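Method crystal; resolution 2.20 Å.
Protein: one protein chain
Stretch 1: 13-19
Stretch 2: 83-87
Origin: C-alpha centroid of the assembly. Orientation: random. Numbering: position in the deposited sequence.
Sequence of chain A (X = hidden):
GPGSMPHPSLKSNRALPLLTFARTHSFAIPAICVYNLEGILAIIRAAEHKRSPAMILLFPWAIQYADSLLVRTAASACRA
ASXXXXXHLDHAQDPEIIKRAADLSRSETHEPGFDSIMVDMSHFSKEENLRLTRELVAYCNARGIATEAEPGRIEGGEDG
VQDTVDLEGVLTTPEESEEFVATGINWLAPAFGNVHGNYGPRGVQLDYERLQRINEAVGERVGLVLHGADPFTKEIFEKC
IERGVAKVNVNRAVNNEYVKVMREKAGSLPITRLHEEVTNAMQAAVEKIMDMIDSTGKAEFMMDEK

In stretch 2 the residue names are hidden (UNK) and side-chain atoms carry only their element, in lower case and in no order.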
ATOM      1  N   ASN A  13      -5.985 -10.649 -21.864  1.00 29.01           N
ATOM      2  CA  ASN A  13      -5.444  -9.456 -21.200  1.00 26.34           C
ATOM      3  C   ASN A  13      -6.511  -8.428 -20.807  1.00 25.83           C
ATOM      4  O   ASN A  13      -7.319  -8.028 -21.650  1.00 24.95           O
ATOM      5  CB  ASN A  13      -4.385  -8.760 -22.045  1.00 25.42           C
ATOM      6  CG  ASN A  13      -3.713  -7.649 -21.289  1.00 23.13           C
ATOM      7  OD1 ASN A  13      -4.202  -6.525 -21.292  1.00 22.47           O
ATOM      8  ND2 ASN A  13      -2.633  -7.969 -20.578  1.00 19.68           N
ATOM      9  N   ARG A  14      -6.474  -7.998 -19.540  1.00 24.62           N
ATOM     10  CA  ARG A  14      -7.485  -7.087 -18.976  1.00 25.17           C
ATOM     11  C   ARG A  14      -7.336  -5.597 -19.378  1.00 24.33           C
ATOM     12  O   ARG A  14      -8.312  -4.840 -19.315  1.00 24.44           O
ATOM     13  CB  ARG A  14      -7.507  -7.180 -17.431  1.00 25.35           C
ATOM     14  CG  ARG A  14      -8.188  -8.421 -16.815  1.00 27.05           C
ATOM     15  CD  ARG A  14      -8.102  -8.387 -15.275  1.00 30.13           C
ATOM     16  NE  ARG A  14      -8.908  -7.299 -14.683  1.00 31.35           N
ATOM     17  CZ  ARG A  14      -8.438  -6.327 -13.896  1.00 31.64           C
ATOM     18  NH1 ARG A  14      -7.140  -6.259 -13.565  1.00 33.94           N
ATOM     19  NH2 ARG A  14      -9.265  -5.405 -13.437  1.00 29.42           N
ATOM     20  N   ALA A  15      -6.125  -5.171 -19.742  1.00 22.94           N
ATOM     21  CA  ALA A  15      -5.870  -3.755 -20.071  1.00 22.34           C
ATOM     22  C   ALA A  15      -6.322  -3.394 -21.490  1.00 22.38           C
ATOM     23  O   ALA A  15      -6.888  -2.328 -21.717  1.00 21.46           O
ATOM     24  CB  ALA A  15      -4.387  -3.416 -19.876  1.00 20.12           C
ATOM     25  N   LEU A  16      -6.095  -4.295 -22.446  1.00 23.76           N
ATOM     26  CA  LEU A  16      -6.420  -4.023 -23.866  1.00 24.43           C
ATOM     27  C   LEU A  16      -7.844  -3.512 -24.137  1.00 24.98           C
ATOM     28  O   LEU A  16      -8.020  -2.505 -24.845  1.00 25.03           O
ATOM     29  CB  LEU A  16      -6.105  -5.243 -24.752  1.00 25.11           C
ATOM     30  CG  LEU A  16      -4.648  -5.711 -24.843  1.00 25.65           C
ATOM     31  CD1 LEU A  16      -4.536  -6.797 -25.879  1.00 27.07           C
ATOM     32  CD2 LEU A  16      -3.703  -4.541 -25.168  1.00 21.27           C
ATOM     33  N   PRO A  17      -8.876  -4.198 -23.611  1.00 26.13           N
ATOM     34  CA  PRO A  17     -10.229  -3.727 -23.952  1.00 26.13           C
ATOM     35  C   PRO A  17     -10.472  -2.262 -23.577  1.00 25.88           C
ATOM     36  O   PRO A  17     -11.183  -1.551 -24.297  1.00 27.50           O
ATOM     37  CB  PRO A  17     -11.151  -4.649 -23.137  1.00 26.02           C
ATOM     38  CG  PRO A  17     -10.371  -5.846 -22.874  1.00 26.08           C
ATOM     39  CD  PRO A  17      -8.918  -5.433 -22.800  1.00 26.44           C
ATOM     40  N   LEU A  18      -9.898  -1.803 -22.472  1.00 25.01           N
ATOM     41  CA  LEU A  18     -10.116  -0.426 -22.017  1.00 24.20           C
ATOM     42  C   LEU A  18      -9.786   0.621 -23.065  1.00 24.20           C
ATOM     43  O   LEU A  18     -10.587   1.532 -23.269  1.00 23.44           O
ATOM     44  CB  LEU A  18      -9.353  -0.107 -20.719  1.00 23.21           C
ATOM     45  CG  LEU A  18      -9.917  -0.512 -19.360  1.00 24.16           C
ATOM     46  CD1 LEU A  18     -10.209  -2.017 -19.251  1.00 23.03           C
ATOM     47  CD2 LEU A  18      -8.990  -0.079 -18.216  1.00 21.61           C
ATOM     48  N   LEU A  19      -8.622   0.499 -23.719  1.00 24.11           N
ATOM     49  CA  LEU A  19      -8.218   1.489 -24.741  1.00 24.62           C
ATOM     50  C   LEU A  19      -9.009   1.351 -26.038  1.00 25.42           C
ATOM     51  O   LEU A  19      -9.375   2.341 -26.653  1.00 25.31           O
ATOM     52  CB  LEU A  19      -6.714   1.446 -25.031  1.00 24.00           C
ATOM     53  CG  LEU A  19      -5.828   2.383 -24.207  1.00 22.44           C
ATOM     54  CD1 LEU A  19      -5.591   1.827 -22.819  1.00 21.58           C
ATOM     55  CD2 LEU A  19      -4.501   2.552 -24.905  1.00 21.19           C
ATOM     56  N   UNK A  83     -15.636  -1.356 -11.212  1.00 24.74           N
ATOM     57  CA  UNK A  83     -15.516  -0.737 -12.518  1.00 23.60           C
ATOM     58  C   UNK A  83     -14.203  -1.292 -13.073  1.00 23.77           C
ATOM     59  O   UNK A  83     -13.375  -1.816 -12.287  1.00 23.27           O
ATOM     60  c   UNK A  83     -15.505   0.830 -12.437  1.00 22.95           C
ATOM     61  c   UNK A  83     -16.810   1.358 -11.834  1.00 24.32           C
ATOM     62  c   UNK A  83     -14.300   1.372 -11.658  1.00 21.96           C
ATOM     63  N   UNK A  84     -13.999  -1.210 -14.404  1.00 23.43           N
ATOM     64  CA  UNK A  84     -12.723  -1.723 -14.928  1.00 23.21           C
ATOM     65  C   UNK A  84     -11.511  -0.850 -14.537  1.00 21.84           C
ATOM     66  O   UNK A  84     -11.426   0.334 -14.909  1.00 20.56           O
ATOM     67  c   UNK A  84     -14.411  -1.575 -16.631  1.00 23.82           C
ATOM     68  c   UNK A  84     -14.843  -0.714 -15.497  1.00 23.83           C
ATOM     69  c   UNK A  84     -12.947  -1.740 -16.444  1.00 23.22           C
ATOM     70  N   UNK A  85     -10.600  -1.451 -13.762  1.00 21.59           N
ATOM     71  CA  UNK A  85      -9.332  -0.823 -13.420  1.00 20.06           C
ATOM     72  C   UNK A  85      -8.189  -1.843 -13.577  1.00 20.51           C
ATOM     73  O   UNK A  85      -8.258  -2.942 -13.023  1.00 20.50           O
ATOM     74  c   UNK A  85     -10.580   0.515 -11.670  1.00 19.04           C
ATOM     75  c   UNK A  85     -10.696   0.890 -10.195  1.00 17.07           C
ATOM     76  c   UNK A  85      -8.085   0.551 -11.736  1.00 18.63           C
ATOM     77  c   UNK A  85      -9.328  -0.300 -11.974  1.00 19.46           C
ATOM     78  N   UNK A  86      -7.129  -1.470 -14.305  1.00 20.01           N
ATOM     79  CA  UNK A  86      -5.981  -2.359 -14.470  1.00 19.00           C
ATOM     80  C   UNK A  86      -4.706  -1.682 -14.022  1.00 19.41           C
ATOM     81  O   UNK A  86      -4.694  -0.480 -13.775  1.00 20.35           O
ATOM     82  c   UNK A  86      -7.167  -3.539 -16.418  1.00 18.09           C
ATOM     83  o   UNK A  86      -5.548  -1.724 -16.779  1.00 17.30           O
ATOM     84  c   UNK A  86      -5.838  -2.840 -15.936  1.00 19.66           C
ATOM     85  N   UNK A  87      -3.628  -2.463 -13.959  1.00 18.79           N
ATOM     86  CA  UNK A  87      -2.364  -2.048 -13.382  1.00 17.65           C
ATOM     87  C   UNK A  87      -1.231  -1.967 -14.436  1.00 16.74           C
ATOM     88  O   UNK A  87      -1.015  -2.897 -15.194  1.00 17.61           O
ATOM     89  c   UNK A  87      -0.692  -1.330 -10.853  1.00 13.16           C
ATOM     90  c   UNK A  87      -1.992  -2.995 -12.240  1.00 17.06           C
ATOM     91  c   UNK A  87      -0.444  -3.814 -10.485  1.00 15.05           C
ATOM     92  c   UNK A  87      -0.682  -2.708 -11.518  1.00 14.21           C
TER

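Position 83 carries three side-chain carbons, the first bonded to the backbone and forking at once into two others. No heteroatom is present, and the group makes no contact with the first stretch, so the identity rests on shape alone. A three-carbon fork at CB is valine: Val-83, with chi1 at -61° (m).

Position 84 also has three carbons, but they close a ring onto the backbone N: one of them lies about 1.5 Å from that nitrogen, a bonding distance. The CB atom of position 84 lies 3.9 Å from CD1 of Leu-18, an apolar contact. Such a ring is diagnostic of proline, and in Pro-84 the phi of -70° suits the constrained ring.

At position 85 there are four carbons, forked at the first, with one arm two carbons long. The CA-to-CB bond points away from the first stretch, and CB, the nearest side-chain atom, is 5.3 Å from NH2 of Arg-14. The backbone makes the contact instead: NH2 of Arg-14 donates a hydrogen bond to O of position 85 at 2.7 Å, with an N-H...O angle of 138°. Branching at CB with unequal arms gives isoleucine, and Ile-85 has chi1 m and chi2 t.

Position 86 has one carbon carrying one oxygen and one carbon, and its CA-to-CB bond points toward the first stretch. The terminal carbon lies 3.4 Å from O of Arg-14 and 3.8 Å from CB of Arg-14, while the oxygen is 3.7 Å from CB of Ala-15 and 4.1 Å from CD2 of Leu-18. Each of these pairs includes a carbon, so they are packing contacts, not hydrogen bonds. A hydroxyl and a methyl on the same CB define threonine, Thr-86.

Position 87 shows four carbons, forked at the second, and its CB is 6.2 Å from NH1 of Arg-14, too far for contact. The delayed fork identifies leucine; Leu-87 has chi1 at 180° (t), and the end of its side chain leads away.

The contact buries 286 Å², counting both sides, and Thr-86 has the largest covered area. Asn-13 OD1 accepts from Ala-15 N at 2.8 Å and from Leu-16 N at 3.1 Å, a capping arrangement at the turn into the helix. From this turn the Arg-14 side chain reaches the strand, where its guanidinium receives Ile-85 O near its plane and has Thr-86 CG2 over one face. Leu-18, within the helix, adds the apolar contact with Pro-84. One polar anchor to the backbone is thus combined with close packing around Thr-86.

Stretch 2, residues 83-87: VPITL
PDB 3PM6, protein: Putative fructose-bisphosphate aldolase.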